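Local atomic coordinates of 6-phosphogluconate dehydratase (PDB entry 2GP4), a protein that probably catalyses the dehydration of 6-phosphogluconate to 2-keto-3-deoxy-6-phosphogluconate, a step of the Entner-Doudoroff pathway. Residues K378-D382 with A383-H387; L526-D529 with G530-G534. All blocks are in the same frame, centred on the assembly; numbering follows the deposited sequence.

Contact 1 of 2, residues K378-D382 with A383-H387; sequences KELLD and AGLLH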
ATOM      1  N   LYS A 378      -3.256 -16.984   9.836  1.00 22.19           N
ATOM      2  CA  LYS A 378      -2.879 -18.292  10.377  1.00 22.21           C
ATOM      3  C   LYS A 378      -1.934 -19.037   9.427  1.00 22.08           C
ATOM      4  O   LYS A 378      -0.899 -19.557   9.857  1.00 21.98           O
ATOM      5  CB  LYS A 378      -4.108 -19.148  10.690  1.00 22.30           C
ATOM      6  CG  LYS A 378      -3.757 -20.528  11.240  1.00 22.90           C
ATOM      7  CD  LYS A 378      -4.948 -21.469  11.260  1.00 23.63           C
ATOM      8  CE  LYS A 378      -4.573 -22.789  11.918  1.00 23.73           C
ATOM      9  NZ  LYS A 378      -3.777 -23.642  11.002  1.00 24.93           N
ATOM     10  N   GLU A 379      -2.299 -19.065   8.146  1.00 21.77           N
ATOM     11  CA  GLU A 379      -1.487 -19.688   7.101  1.00 21.81           C
ATOM     12  C   GLU A 379      -0.076 -19.112   7.030  1.00 21.75           C
ATOM     13  O   GLU A 379       0.908 -19.862   6.996  1.00 21.80           O
ATOM     14  CB  GLU A 379      -2.166 -19.550   5.738  1.00 21.58           C
ATOM     15  CG  GLU A 379      -3.343 -20.478   5.544  1.00 22.40           C
ATOM     16  CD  GLU A 379      -2.919 -21.927   5.442  1.00 23.08           C
ATOM     17  OE1 GLU A 379      -2.107 -22.245   4.547  1.00 23.06           O
ATOM     18  OE2 GLU A 379      -3.393 -22.745   6.259  1.00 23.36           O
ATOM     19  N   LEU A 380       0.021 -17.786   7.008  1.00 21.32           N
ATOM     20  CA  LEU A 380       1.320 -17.140   6.904  1.00 21.24           C
ATOM     21  C   LEU A 380       2.158 -17.378   8.167  1.00 21.18           C
ATOM     22  O   LEU A 380       3.352 -17.681   8.073  1.00 21.19           O
ATOM     23  CB  LEU A 380       1.169 -15.652   6.576  1.00 21.10           C
ATOM     24  CG  LEU A 380       0.525 -15.332   5.219  1.00 20.73           C
ATOM     25  CD1 LEU A 380       0.106 -13.869   5.164  1.00 19.81           C
ATOM     26  CD2 LEU A 380       1.438 -15.690   4.038  1.00 20.26           C
ATOM     27  N   LEU A 381       1.518 -17.263   9.330  1.00 20.86           N
ATOM     28  CA  LEU A 381       2.115 -17.654  10.604  1.00 20.92           C
ATOM     29  C   LEU A 381       2.642 -19.095  10.590  1.00 21.01           C
ATOM     30  O   LEU A 381       3.814 -19.326  10.899  1.00 20.88           O
ATOM     31  CB  LEU A 381       1.110 -17.467  11.746  1.00 20.87           C
ATOM     32  CG  LEU A 381       1.254 -16.342  12.784  1.00 20.77           C
ATOM     33  CD1 LEU A 381       2.308 -15.304  12.421  1.00 20.78           C
ATOM     34  CD2 LEU A 381      -0.083 -15.677  13.098  1.00 18.86           C
ATOM     35  N   ASP A 382       1.784 -20.050  10.218  1.00 21.08           N
ATOM     36  CA  ASP A 382       2.168 -21.466  10.146  1.00 21.18           C
ATOM     37  C   ASP A 382       3.385 -21.692   9.249  1.00 20.99           C
ATOM     38  O   ASP A 382       4.213 -22.552   9.539  1.00 20.91           O
ATOM     39  CB  ASP A 382       1.011 -22.342   9.637  1.00 21.21           C
ATOM     40  CG  ASP A 382      -0.127 -22.468  10.632  1.00 21.82           C
ATOM     41  OD1 ASP A 382       0.020 -22.043  11.804  1.00 22.15           O
ATOM     42  OD2 ASP A 382      -1.192 -22.992  10.224  1.00 22.19           O
ATOM     43  N   ALA A 383       3.482 -20.921   8.168  1.00 20.74           N
ATOM     44  CA  ALA A 383       4.561 -21.089   7.193  1.00 20.80           C
ATOM     45  C   ALA A 383       5.859 -20.388   7.602  1.00 20.76           C
ATOM     46  O   ALA A 383       6.904 -20.591   6.980  1.00 21.16           O
ATOM     47  CB  ALA A 383       4.108 -20.624   5.809  1.00 20.37           C
ATOM     48  N   GLY A 384       5.791 -19.575   8.651  1.00 20.60           N
ATOM     49  CA  GLY A 384       6.926 -18.765   9.074  1.00 20.28           C
ATOM     50  C   GLY A 384       7.096 -17.552   8.182  1.00 20.31           C
ATOM     51  O   GLY A 384       8.210 -17.055   8.000  1.00 20.25           O
ATOM     52  N   LEU A 385       5.988 -17.069   7.623  1.00 20.29           N
ATOM     53  CA  LEU A 385       6.028 -15.909   6.735  1.00 20.28           C
ATOM     54  C   LEU A 385       5.647 -14.602   7.436  1.00 20.43           C
ATOM     55  O   LEU A 385       5.920 -13.514   6.917  1.00 20.65           O
ATOM     56  CB  LEU A 385       5.194 -16.152   5.466  1.00 20.17           C
ATOM     57  CG  LEU A 385       5.729 -17.263   4.550  1.00 20.05           C
ATOM     58  CD1 LEU A 385       4.696 -17.694   3.530  1.00 18.79           C
ATOM     59  CD2 LEU A 385       7.050 -16.881   3.872  1.00 19.97           C
ATOM     60  N   LEU A 386       5.031 -14.714   8.610  1.00 20.35           N
ATOM     61  CA  LEU A 386       4.782 -13.558   9.466  1.00 20.63           C
ATOM     62  C   LEU A 386       5.478 -13.733  10.798  1.00 20.97           C
ATOM     63  O   LEU A 386       5.447 -14.819  11.379  1.00 21.29           O
ATOM     64  CB  LEU A 386       3.283 -13.360   9.721  1.00 20.51           C
ATOM     65  CG  LEU A 386       2.353 -12.916   8.595  1.00 20.11           C
ATOM     66  CD1 LEU A 386       0.900 -13.063   9.029  1.00 19.51           C
ATOM     67  CD2 LEU A 386       2.658 -11.492   8.186  1.00 19.31           C
ATOM     68  N   HIS A 387       6.094 -12.661  11.285  1.00 21.28           N
ATOM     69  CA  HIS A 387       6.649 -12.639  12.638  1.00 21.46           C
ATOM     70  C   HIS A 387       5.521 -12.696  13.662  1.00 21.66           C
ATOM     71  O   HIS A 387       4.614 -11.868  13.631  1.00 21.78           O
ATOM     72  CB  HIS A 387       7.487 -11.374  12.853  1.00 21.44           C
ATOM     73  CG  HIS A 387       8.703 -11.295  11.981  1.00 21.36           C
ATOM     74  ND1 HIS A 387       9.855 -12.006  12.244  1.00 21.35           N
ATOM     75  CD2 HIS A 387       8.950 -10.583  10.857  1.00 20.98           C
ATOM     76  CE1 HIS A 387      10.760 -11.735  11.321  1.00 21.36           C
ATOM     77  NE2 HIS A 387      10.236 -10.871  10.468  1.00 21.50           N
TER
HETATM   78  O   HOH W   1       5.437 -17.404  12.029  1.00 29.80           O

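Contact 2 of 2, residues L526-D529 with G530-G534; sequences LMTD and GRMSG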
ATOM      1  N   LEU A 526       5.014  -1.044 -21.155  1.00 25.82           N
ATOM      2  CA  LEU A 526       4.884   0.304 -20.632  1.00 26.19           C
ATOM      3  C   LEU A 526       6.087   0.658 -19.786  1.00 26.38           C
ATOM      4  O   LEU A 526       6.595  -0.173 -19.043  1.00 26.31           O
ATOM      5  CB  LEU A 526       3.646   0.430 -19.748  1.00 26.14           C
ATOM      6  CG  LEU A 526       2.288   0.856 -20.301  1.00 26.76           C
ATOM      7  CD1 LEU A 526       2.419   2.020 -21.283  1.00 27.32           C
ATOM      8  CD2 LEU A 526       1.579  -0.314 -20.922  1.00 27.52           C
HETATM    9  N   MSE A 527       6.526   1.906 -19.898  1.00 26.66           N
HETATM   10  CA  MSE A 527       7.519   2.455 -18.996  1.00 27.03           C
HETATM   11  C   MSE A 527       7.107   3.868 -18.610  1.00 25.92           C
HETATM   12  O   MSE A 527       6.926   4.726 -19.470  1.00 25.71           O
HETATM   13  CB  MSE A 527       8.906   2.446 -19.634  1.00 26.70           C
HETATM   14  CG  MSE A 527      10.030   2.699 -18.636  1.00 27.91           C
HETATM   15 SE   MSE A 527      11.757   2.821 -19.522  1.00 30.45          SE
HETATM   16  CE  MSE A 527      11.578   1.209 -20.583  1.00 29.17           C
ATOM     17  N   THR A 528       6.944   4.100 -17.311  1.00 25.18           N
ATOM     18  CA  THR A 528       6.572   5.425 -16.826  1.00 24.66           C
ATOM     19  C   THR A 528       7.247   5.766 -15.502  1.00 24.38           C
ATOM     20  O   THR A 528       7.572   4.878 -14.706  1.00 24.22           O
ATOM     21  CB  THR A 528       5.020   5.603 -16.728  1.00 24.65           C
ATOM     22  OG1 THR A 528       4.706   6.966 -16.420  1.00 23.76           O
ATOM     23  CG2 THR A 528       4.408   4.674 -15.671  1.00 24.26           C
ATOM     24  N   ASP A 529       7.476   7.057 -15.288  1.00 24.25           N
ATOM     25  CA  ASP A 529       7.954   7.545 -13.993  1.00 24.16           C
ATOM     26  C   ASP A 529       6.784   7.725 -13.036  1.00 24.23           C
ATOM     27  O   ASP A 529       6.965   8.071 -11.863  1.00 24.10           O
ATOM     28  CB  ASP A 529       8.771   8.837 -14.137  1.00 23.93           C
ATOM     29  CG  ASP A 529       8.119   9.869 -15.048  1.00 23.80           C
ATOM     30  OD1 ASP A 529       6.910   9.758 -15.360  1.00 22.83           O
ATOM     31  OD2 ASP A 529       8.835  10.817 -15.447  1.00 24.09           O
ATOM     32  N   GLY A 530       5.585   7.468 -13.553  1.00 24.50           N
ATOM     33  CA  GLY A 530       4.365   7.498 -12.769  1.00 25.09           C
ATOM     34  C   GLY A 530       3.847   6.115 -12.422  1.00 25.69           C
ATOM     35  O   GLY A 530       4.624   5.191 -12.187  1.00 25.65           O
ATOM     36  N   ARG A 531       2.524   5.985 -12.409  1.00 26.52           N
ATOM     37  CA  ARG A 531       1.841   4.785 -11.943  1.00 27.40           C
ATOM     38  C   ARG A 531       0.495   4.646 -12.647  1.00 28.43           C
ATOM     39  O   ARG A 531      -0.018   5.615 -13.204  1.00 28.53           O
ATOM     40  CB  ARG A 531       1.624   4.866 -10.424  1.00 27.33           C
ATOM     41  CG  ARG A 531       0.840   6.103  -9.966  1.00 26.96           C
ATOM     42  CD  ARG A 531       0.441   6.023  -8.514  1.00 27.02           C
ATOM     43  NE  ARG A 531      -0.248   7.236  -8.063  1.00 27.20           N
ATOM     44  CZ  ARG A 531      -0.856   7.373  -6.882  1.00 26.98           C
ATOM     45  NH1 ARG A 531      -0.870   6.371  -6.008  1.00 26.79           N
ATOM     46  NH2 ARG A 531      -1.453   8.517  -6.568  1.00 26.22           N
HETATM   47  N   MSE A 532      -0.073   3.447 -12.617  1.00 29.96           N
HETATM   48  CA  MSE A 532      -1.436   3.229 -13.095  1.00 31.74           C
HETATM   49  C   MSE A 532      -2.390   3.125 -11.906  1.00 31.75           C
HETATM   50  O   MSE A 532      -2.098   3.643 -10.828  1.00 32.02           O
HETATM   51  CB  MSE A 532      -1.509   1.979 -13.972  1.00 33.11           C
HETATM   52  CG  MSE A 532      -1.212   2.242 -15.428  1.00 36.05           C
HETATM   53 SE   MSE A 532       0.684   2.492 -15.766  1.00 48.14          SE
HETATM   54  CE  MSE A 532       0.990   0.860 -16.791  1.00 40.29           C
ATOM     55  N   SER A 533      -3.522   2.452 -12.102  1.00 32.04           N
ATOM     56  CA  SER A 533      -4.501   2.200 -11.034  1.00 32.18           C
ATOM     57  C   SER A 533      -3.914   1.542  -9.777  1.00 32.26           C
ATOM     58  O   SER A 533      -4.530   1.569  -8.711  1.00 32.64           O
ATOM     59  CB  SER A 533      -5.635   1.324 -11.568  1.00 32.04           C
ATOM     60  OG  SER A 533      -5.133   0.104 -12.092  1.00 32.37           O
ATOM     61  N   GLY A 534      -2.731   0.946  -9.907  1.00 32.07           N
ATOM     62  CA  GLY A 534      -2.151   0.159  -8.822  1.00 31.98           C
ATOM     63  C   GLY A 534      -2.422  -1.333  -8.947  1.00 31.77           C
ATOM     64  O   GLY A 534      -1.837  -2.138  -8.215  1.00 31.83           O
TER

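Contact 1 of 2, residues K378-D382 with A383-H387
The carbonyl oxygen of Leu380 is gripped mainly by the amide of Leu385, Leu385 N donating to Leu380 O over 2.7 Å in a nearly straight bond (159° at the hydrogen). Two weak bonds, from Ala383 N and Leu386 N, converge on the same oxygen as the helix ends. One residue on, Gly384 N donates to Leu381 O at 3.0 Å from above the carbonyl plane, and a water that donates to Leu381 O also donates to Leu386 O, bridging the last turn to the outgoing chain. Ala383 N keeps the ordinary helical bond to Glu379 O. Gly384 reverses the chain at positive phi (77°), a conformation a residue without a side chain adopts easily.

Leucines suit the inner side of this turn because the chain folds back over itself. Leu385 has its CG beside its own backbone N (chi1 -65°), which sets the isobutyl group across Leu380 at about a right angle, CD1 lying 3.9 Å from Leu380 CD2. Leu386 comes in obliquely, its CD1 3.6 Å from Leu380 CB, while Leu381 CD1 lies against Leu386 CB at 3.5 Å. Helix 304-316 covers Leu380 and Leu386, and Val25 of helix 23-51 meets Leu385. On the outer side, Lys378 NZ reaches one turn along to the syn lone pair of Asp382 OD2 at 2.8 Å, and Arg399 pairs with OD1.

The 6→1 bond to Leu380 and the 5→2 bond to Leu381 around Gly384 form a Schellman motif, accompanied by its usual apolar contact, Leu380-Leu385, and ending helix 372-383.

Contact 2 of 2, residues L526-D529 with G530-G534
Gly530 N donates to Thr528 OG1 over 3.0 Å at 160°, the bond from residue i+2 back to a side-chain oxygen that defines an ST turn. With the hydroxyl anti to its own backbone N (chi1 -172°), OG1 lies on the carbonyl side, where the chain bends back to it. The hydroxyl is also bonded to Val494 O, linking the turn to the neighbouring strand. The Asp529 carboxylate is bonded outside the turn: OD1 takes the amide of Gln497 and OD2 those of Gly496 and Ala549, so backbone N-H groups from two loops hold it.

This turn ends strand 524-528, an inner strand of the mixed C-terminal sheet, flanked in parallel by 490-494 and 541-546. Loops leaving several parallel strands at one end are thus drawn together by Thr528 and Asp529. A valine in place of Thr528 would probably leave Gly530 N and Val494 O without their shared hydroxyl and allow the turn to drift.

Van der Waals contacts line the inside of the bend. The Thr528 methyl packs on the carbonyl of the peptide beyond the turn, CG2 resting 3.5 Å from Gly530 O. At Gly530 a CB would lie beside the Thr528 hydroxyl without being barred by it. The apolar pair is Leu526 with Met532, a selenomethionine in this crystal, whose side chain bends at chi2 (76°) and again at chi3, so that its CE reaches 3.7 Å from Leu526 CG. Its flexible chain can thus return to the strand its backbone has left, where Leu514 of helix 511-519 and Val492 also pack on Leu526.

Along the chain from the N terminus, contact 1 comes first, at the end of helix 372-383, and contact 2 follows about 140 residues later. They are in series, neither nested nor crossing, and since the two segments of each adjoin, each closes merely a tight turn. Contact 1 sets the path from the helix toward strand 391-392 and packs that turn on helices 304-316 and 23-51. Contact 2 joins strand 524-528 to the loop leading to strand 541-546 and to helix 511-519; Arg531 bonds Met504 O through NE and Asn322, at the start of helix 322-333, through NH1. The two lie on opposite sides of the chain's centre, their own centres 32 Å apart, and do not touch.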